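Long-range contacts in blue-light-activated histidine kinase 2 (Erythrobacter litoralis HTCC2594, PDB 4R39), which transfers phosphate from ATP to a protein histidine, probably its own, as a light-sensitive kinase involved in increased bacterial virulence on exposure to light: residues S96-I101 against V133-L138; V150-S155 against V164-D169. All coordinates share one frame; numbering follows the deposited sequence.

Contact 1. Residues S96-I101 against V133-L138. With MG (magnesium ion), chain E; ANP (phosphoaminophosphonic acid-adenylate ester), chain F.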
# COMPACT_ATOMS: atom_id res chain seq x y z
N SER A 96 -1.45 10.10 -4.73
CA SER A 96 -1.01 11.39 -5.24
C SER A 96 0.50 11.47 -5.28
O SER A 96 1.09 11.94 -6.25
CB SER A 96 -1.57 12.53 -4.38
OG SER A 96 -2.93 12.77 -4.68
N ALA A 97 1.14 11.00 -4.21
CA ALA A 97 2.59 11.01 -4.12
C ALA A 97 3.16 10.18 -5.26
O ALA A 97 4.11 10.58 -5.93
CB ALA A 97 3.04 10.46 -2.78
N ILE A 98 2.56 9.02 -5.49
CA ILE A 98 3.05 8.09 -6.50
C ILE A 98 2.92 8.66 -7.91
O ILE A 98 3.88 8.62 -8.68
CB ILE A 98 2.34 6.73 -6.38
CG1 ILE A 98 2.79 6.03 -5.09
CG2 ILE A 98 2.64 5.83 -7.58
CD1 ILE A 98 1.89 4.90 -4.66
N ASN A 99 1.75 9.19 -8.27
CA ASN A 99 1.60 9.78 -9.59
C ASN A 99 2.50 11.00 -9.76
O ASN A 99 3.03 11.26 -10.84
CB ASN A 99 0.15 10.18 -9.88
CG ASN A 99 -0.10 10.46 -11.35
OD1 ASN A 99 0.59 9.92 -12.21
ND2 ASN A 99 -1.07 11.32 -11.64
N HIS A 100 2.69 11.76 -8.68
CA HIS A 100 3.56 12.92 -8.75
C HIS A 100 5.02 12.54 -9.02
O HIS A 100 5.67 13.15 -9.86
CB HIS A 100 3.47 13.73 -7.45
CG HIS A 100 4.12 15.08 -7.55
ND1 HIS A 100 5.02 15.54 -6.61
CD2 HIS A 100 4.01 16.06 -8.47
CE1 HIS A 100 5.42 16.75 -6.94
NE2 HIS A 100 4.82 17.09 -8.07
N ILE A 101 5.51 11.52 -8.31
CA ILE A 101 6.90 11.08 -8.48
C ILE A 101 7.07 10.17 -9.69
O ILE A 101 7.92 10.41 -10.54
CB ILE A 101 7.40 10.32 -7.22
CG1 ILE A 101 7.37 11.22 -5.99
CG2 ILE A 101 8.83 9.79 -7.43
CD1 ILE A 101 8.14 12.52 -6.15
N VAL A 133 1.07 -2.15 -5.67
CA VAL A 133 0.39 -2.46 -6.92
C VAL A 133 0.33 -1.24 -7.83
O VAL A 133 0.47 -1.35 -9.04
CB VAL A 133 -1.04 -2.98 -6.66
CG1 VAL A 133 -1.72 -3.33 -7.97
CG2 VAL A 133 -0.99 -4.20 -5.75
N LEU A 134 0.10 -0.07 -7.24
CA LEU A 134 -0.04 1.15 -8.03
C LEU A 134 1.30 1.57 -8.62
O LEU A 134 1.37 2.01 -9.77
CB LEU A 134 -0.62 2.28 -7.19
CG LEU A 134 -0.94 3.55 -7.99
CD1 LEU A 134 -2.14 3.31 -8.89
CD2 LEU A 134 -1.18 4.72 -7.06
N THR A 135 2.37 1.45 -7.84
CA THR A 135 3.70 1.77 -8.33
C THR A 135 4.01 0.85 -9.50
O THR A 135 4.59 1.27 -10.50
CB THR A 135 4.77 1.56 -7.27
OG1 THR A 135 4.32 2.10 -6.03
CG2 THR A 135 6.07 2.24 -7.69
N ASN A 136 3.62 -0.41 -9.34
CA ASN A 136 3.84 -1.40 -10.38
C ASN A 136 3.20 -0.97 -11.68
O ASN A 136 3.80 -1.13 -12.75
CB ASN A 136 3.30 -2.76 -9.94
CG ASN A 136 4.28 -3.54 -9.11
OD1 ASN A 136 5.44 -3.14 -8.95
ND2 ASN A 136 3.84 -4.67 -8.58
N ALA A 137 2.00 -0.42 -11.60
CA ALA A 137 1.31 0.06 -12.79
C ALA A 137 2.13 1.13 -13.49
O ALA A 137 2.47 1.00 -14.66
CB ALA A 137 -0.06 0.60 -12.43
N LEU A 138 2.48 2.18 -12.76
CA LEU A 138 3.20 3.30 -13.36
C LEU A 138 4.63 2.95 -13.78
O LEU A 138 5.15 3.52 -14.73
CB LEU A 138 3.20 4.50 -12.41
CG LEU A 138 1.79 5.08 -12.27
CD1 LEU A 138 1.67 5.90 -11.00
CD2 LEU A 138 1.44 5.92 -13.49
MG MG E . 6.76 -3.69 -7.50
PG ANP F . 9.89 -3.90 -6.36
O1G ANP F . 10.51 -4.58 -5.19
O2G ANP F . 8.33 -4.13 -6.35
O3G ANP F . 10.18 -2.35 -6.27
PB ANP F . 9.38 -5.15 -8.83
O1B ANP F . 10.00 -5.43 -10.16
O2B ANP F . 8.22 -4.12 -9.03
N3B ANP F . 10.55 -4.54 -7.79
PA ANP F . 7.28 -6.84 -8.23
O1A ANP F . 6.48 -5.76 -7.62
O2A ANP F . 7.14 -8.19 -7.52
O3A ANP F . 8.84 -6.49 -8.22
O5' ANP F . 6.90 -6.98 -9.75
C5' ANP F . 7.19 -8.20 -10.44
C4' ANP F . 7.30 -7.93 -11.92
O4' ANP F . 6.00 -8.04 -12.53
C3' ANP F . 7.80 -6.55 -12.33
O3' ANP F . 9.23 -6.51 -12.35
C2' ANP F . 7.22 -6.39 -13.73
O2' ANP F . 8.05 -6.99 -14.71
C1' ANP F . 5.88 -7.14 -13.62
N9 ANP F . 4.72 -6.29 -13.37
C8 ANP F . 4.17 -5.98 -12.16
N7 ANP F . 3.11 -5.20 -12.24
C5 ANP F . 2.97 -4.98 -13.60
C6 ANP F . 2.04 -4.24 -14.35
N6 ANP F . 1.03 -3.55 -13.81
N1 ANP F . 2.17 -4.24 -15.70
C2 ANP F . 3.18 -4.93 -16.24
N3 ANP F . 4.11 -5.67 -15.64
C4 ANP F . 3.95 -5.65 -14.31
O HOH W 1 5.20 -3.22 -6.22
O HOH W 2 7.59 -1.79 -7.57

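Contact 2. Residues V150-S155 against V164-D169. With ANP (phosphoaminophosphonic acid-adenylate ester), chain F.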
# COMPACT_ATOMS: atom_id res chain seq x y z
N VAL A 150 -4.41 4.47 -15.48
CA VAL A 150 -4.46 3.68 -14.26
C VAL A 150 -5.66 4.16 -13.46
O VAL A 150 -5.91 5.36 -13.36
CB VAL A 150 -3.20 3.82 -13.39
CG1 VAL A 150 -3.28 2.89 -12.20
CG2 VAL A 150 -1.96 3.51 -14.21
N GLN A 151 -6.41 3.22 -12.90
CA GLN A 151 -7.53 3.57 -12.04
C GLN A 151 -7.39 2.86 -10.70
O GLN A 151 -7.25 1.65 -10.65
CB GLN A 151 -8.85 3.19 -12.70
CG GLN A 151 -8.97 3.72 -14.12
CD GLN A 151 -10.40 4.03 -14.51
OE1 GLN A 151 -10.81 5.20 -14.58
NE2 GLN A 151 -11.18 2.98 -14.79
N LEU A 152 -7.40 3.65 -9.63
CA LEU A 152 -7.45 3.11 -8.28
C LEU A 152 -8.86 3.31 -7.73
O LEU A 152 -9.37 4.43 -7.74
CB LEU A 152 -6.42 3.82 -7.39
CG LEU A 152 -6.50 3.58 -5.88
CD1 LEU A 152 -6.22 2.13 -5.53
CD2 LEU A 152 -5.53 4.50 -5.14
N ARG A 153 -9.48 2.23 -7.28
CA ARG A 153 -10.80 2.29 -6.64
C ARG A 153 -10.74 1.63 -5.28
O ARG A 153 -10.03 0.65 -5.08
CB ARG A 153 -11.86 1.57 -7.47
CG ARG A 153 -12.51 2.41 -8.55
CD ARG A 153 -13.43 1.55 -9.41
NE ARG A 153 -13.12 1.72 -10.83
CZ ARG A 153 -12.51 0.82 -11.59
NH1 ARG A 153 -12.14 -0.36 -11.11
NH2 ARG A 153 -12.28 1.10 -12.87
N SER A 154 -11.51 2.17 -4.35
CA SER A 154 -11.66 1.59 -3.03
C SER A 154 -13.12 1.73 -2.66
O SER A 154 -13.59 2.82 -2.33
CB SER A 154 -10.77 2.32 -2.02
OG SER A 154 -10.81 1.70 -0.75
N SER A 155 -13.86 0.62 -2.75
CA SER A 155 -15.31 0.63 -2.61
C SER A 155 -15.78 -0.24 -1.46
O SER A 155 -15.43 -1.41 -1.38
CB SER A 155 -15.97 0.12 -3.89
OG SER A 155 -15.49 0.81 -5.03
N VAL A 164 -10.66 -3.22 -3.16
CA VAL A 164 -9.66 -2.31 -3.69
C VAL A 164 -9.18 -2.83 -5.04
O VAL A 164 -8.76 -3.98 -5.16
CB VAL A 164 -8.47 -2.18 -2.72
CG1 VAL A 164 -7.43 -1.21 -3.28
CG2 VAL A 164 -8.96 -1.70 -1.36
N THR A 165 -9.27 -1.97 -6.06
CA THR A 165 -8.91 -2.33 -7.42
C THR A 165 -7.83 -1.40 -7.97
O THR A 165 -7.87 -0.19 -7.74
CB THR A 165 -10.13 -2.24 -8.36
OG1 THR A 165 -11.16 -3.12 -7.90
CG2 THR A 165 -9.76 -2.61 -9.81
N VAL A 166 -6.88 -1.97 -8.70
CA VAL A 166 -5.94 -1.19 -9.50
C VAL A 166 -5.95 -1.72 -10.92
O VAL A 166 -5.69 -2.90 -11.15
CB VAL A 166 -4.52 -1.21 -8.90
CG1 VAL A 166 -3.54 -0.50 -9.83
CG2 VAL A 166 -4.53 -0.55 -7.53
N GLU A 167 -6.26 -0.85 -11.87
CA GLU A 167 -6.55 -1.22 -13.25
C GLU A 167 -5.58 -0.54 -14.23
O GLU A 167 -5.40 0.67 -14.16
CB GLU A 167 -7.97 -0.75 -13.59
CG GLU A 167 -9.04 -1.83 -13.68
CD GLU A 167 -10.33 -1.32 -14.30
OE1 GLU A 167 -10.31 -0.21 -14.88
OE2 GLU A 167 -11.36 -2.03 -14.22
N ASP A 168 -4.98 -1.30 -15.13
CA ASP A 168 -4.19 -0.75 -16.24
C ASP A 168 -4.87 -1.00 -17.57
O ASP A 168 -5.66 -1.93 -17.69
CB ASP A 168 -2.85 -1.47 -16.40
CG ASP A 168 -1.97 -1.33 -15.22
OD1 ASP A 168 -1.94 -0.23 -14.65
OD2 ASP A 168 -1.30 -2.33 -14.88
N ASP A 169 -4.52 -0.20 -18.57
CA ASP A 169 -4.82 -0.54 -19.95
C ASP A 169 -3.52 -0.80 -20.72
O ASP A 169 -3.50 -0.84 -21.95
CB ASP A 169 -5.63 0.57 -20.63
CG ASP A 169 -4.83 1.83 -20.85
OD1 ASP A 169 -3.75 2.00 -20.24
OD2 ASP A 169 -5.29 2.68 -21.64
PG ANP F . 9.89 -3.90 -6.36
O1G ANP F . 10.51 -4.58 -5.19
O2G ANP F . 8.33 -4.13 -6.35
O3G ANP F . 10.18 -2.35 -6.27
PB ANP F . 9.38 -5.15 -8.83
O1B ANP F . 10.00 -5.43 -10.16
O2B ANP F . 8.22 -4.12 -9.03
N3B ANP F . 10.55 -4.54 -7.79
PA ANP F . 7.28 -6.84 -8.23
O1A ANP F . 6.48 -5.76 -7.62
O2A ANP F . 7.14 -8.19 -7.52
O3A ANP F . 8.84 -6.49 -8.22
O5' ANP F . 6.90 -6.98 -9.75
C5' ANP F . 7.19 -8.20 -10.44
C4' ANP F . 7.30 -7.93 -11.92
O4' ANP F . 6.00 -8.04 -12.53
C3' ANP F . 7.80 -6.55 -12.33
O3' ANP F . 9.23 -6.51 -12.35
C2' ANP F . 7.22 -6.39 -13.73
O2' ANP F . 8.05 -6.99 -14.71
C1' ANP F . 5.88 -7.14 -13.62
N9 ANP F . 4.72 -6.29 -13.37
C8 ANP F . 4.17 -5.98 -12.16
N7 ANP F . 3.11 -5.20 -12.24
C5 ANP F . 2.97 -4.98 -13.60
C6 ANP F . 2.04 -4.24 -14.35
N6 ANP F . 1.03 -3.55 -13.81
N1 ANP F . 2.17 -4.24 -15.70
C2 ANP F . 3.18 -4.93 -16.24
N3 ANP F . 4.11 -5.67 -15.64
C4 ANP F . 3.95 -5.65 -14.31

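Contact 1. Residues S96-I101 against V133-L138
The carboxamide of N99 reaches L138 with its oxygen, OD1 standing 4.3 Å from the L138 methyl CD2, while the carboxamide of N136, on the ligand side of the other helix, is gripped at both its oxygen and its nitrogen. They sit on two near-parallel helices of the Bergerat ATP-binding fold of a histidine kinase, with segment axes 10.2 Å apart and inclined by 20°. I98 is the centre of the packing, and its CG2 branch is the one that reaches both L134 and L138, one turn apart. This CG2, anti to the backbone N, meets L138 CD1 at 3.6 Å. The other branch, with CG1 beside the backbone N, carries CD1 to L134 CD2 at 3.9 Å. That CD1 also approaches OG1 of T135, a hydroxyl hydrogen-bonded to the S131 carbonyl one turn back. L138 has a second role, because its CD1 also lies against CA of N99. No hydrogen bond joins the two segments, so their cohesion is apolar.

What makes the pair instructive is its division of labour: L134 and L138 face helix 87-102 and neighbouring strands, N136 the nucleotide. N136 OD1 binds the magnesium ion at 2.0 Å, sharing it with O2G, O2B and O1A of the ATP analogue and two waters in a six-ligand shell. N136 ND2 donates to O1A of the analogue over 3.0 Å at an angle of 145°. With the oxygen on the metal and the nitrogen on a phosphate, the amide is fixed in its rotation, as expected of the N-box asparagine of this family. On the adenine side, CB of N136 lies near N7, and CA of A137 comes to 3.8 Å from the adenine amino nitrogen N6.

Contact 2. Residues V150-S155 against V164-D169
Strands 150-155 and 164-168 run antiparallel at 169°, the hydrogen-bonded pairs Q151-E167 and R153-T165 alternating with the non-hydrogen-bonded L152-V166 and S154-V164. This beta hairpin belongs to the mixed sheet of the Bergerat fold. R153 N to T165 O and T165 N to R153 O both measure 2.9 Å, and CA-H...O contacts fill the intervals. Toward helix 120-140, the L152 methyl CD1 lies across V166 CG2 at 3.7 Å, and V150 CG1 meets V166 CG1.

The opposite face of the hairpin is polar. NH2 of R153 forms a salt bridge with OE1 of E167 at 3.1 Å; the oxygen lies near the guanidinium plane, but the nitrogen comes from above the carboxylate, the two planes standing 80° apart. The bend at chi3 of R153 (-128°) turns the guanidinium along the strand, with NH1 near T165 CG2. Q151 NE2 adds a weak hydrogen bond to the same OE1, while Q151 OE1 is taken by N110 of the adjoining strand.

At the pocket end, D168 turns its carboxylate to the nucleotide: its OD2 accepts the adenine N6-H at 2.8 Å.

Contacts 1 and 2 illustrate how one helix can pack on two layers at once. Their centres lie 12 Å apart, and helix 120-140, whose residues 133-138 meet helix 87-102 in contact 1, also rests on the hairpin of contact 2. L134 CD1 packs on V150 CG1 at 3.5 Å, V133 CG1 on V166 CB at 3.6 Å, and A137 CB on V150 CG2 at 3.9 Å. Both contacts reach the same nucleotide: contact 1 meets the phosphates, partly through the magnesium ion, and also the adenine, while contact 2 adds the D168 carboxylate at N6, the D168 side chain being about 11 Å from the magnesium ion.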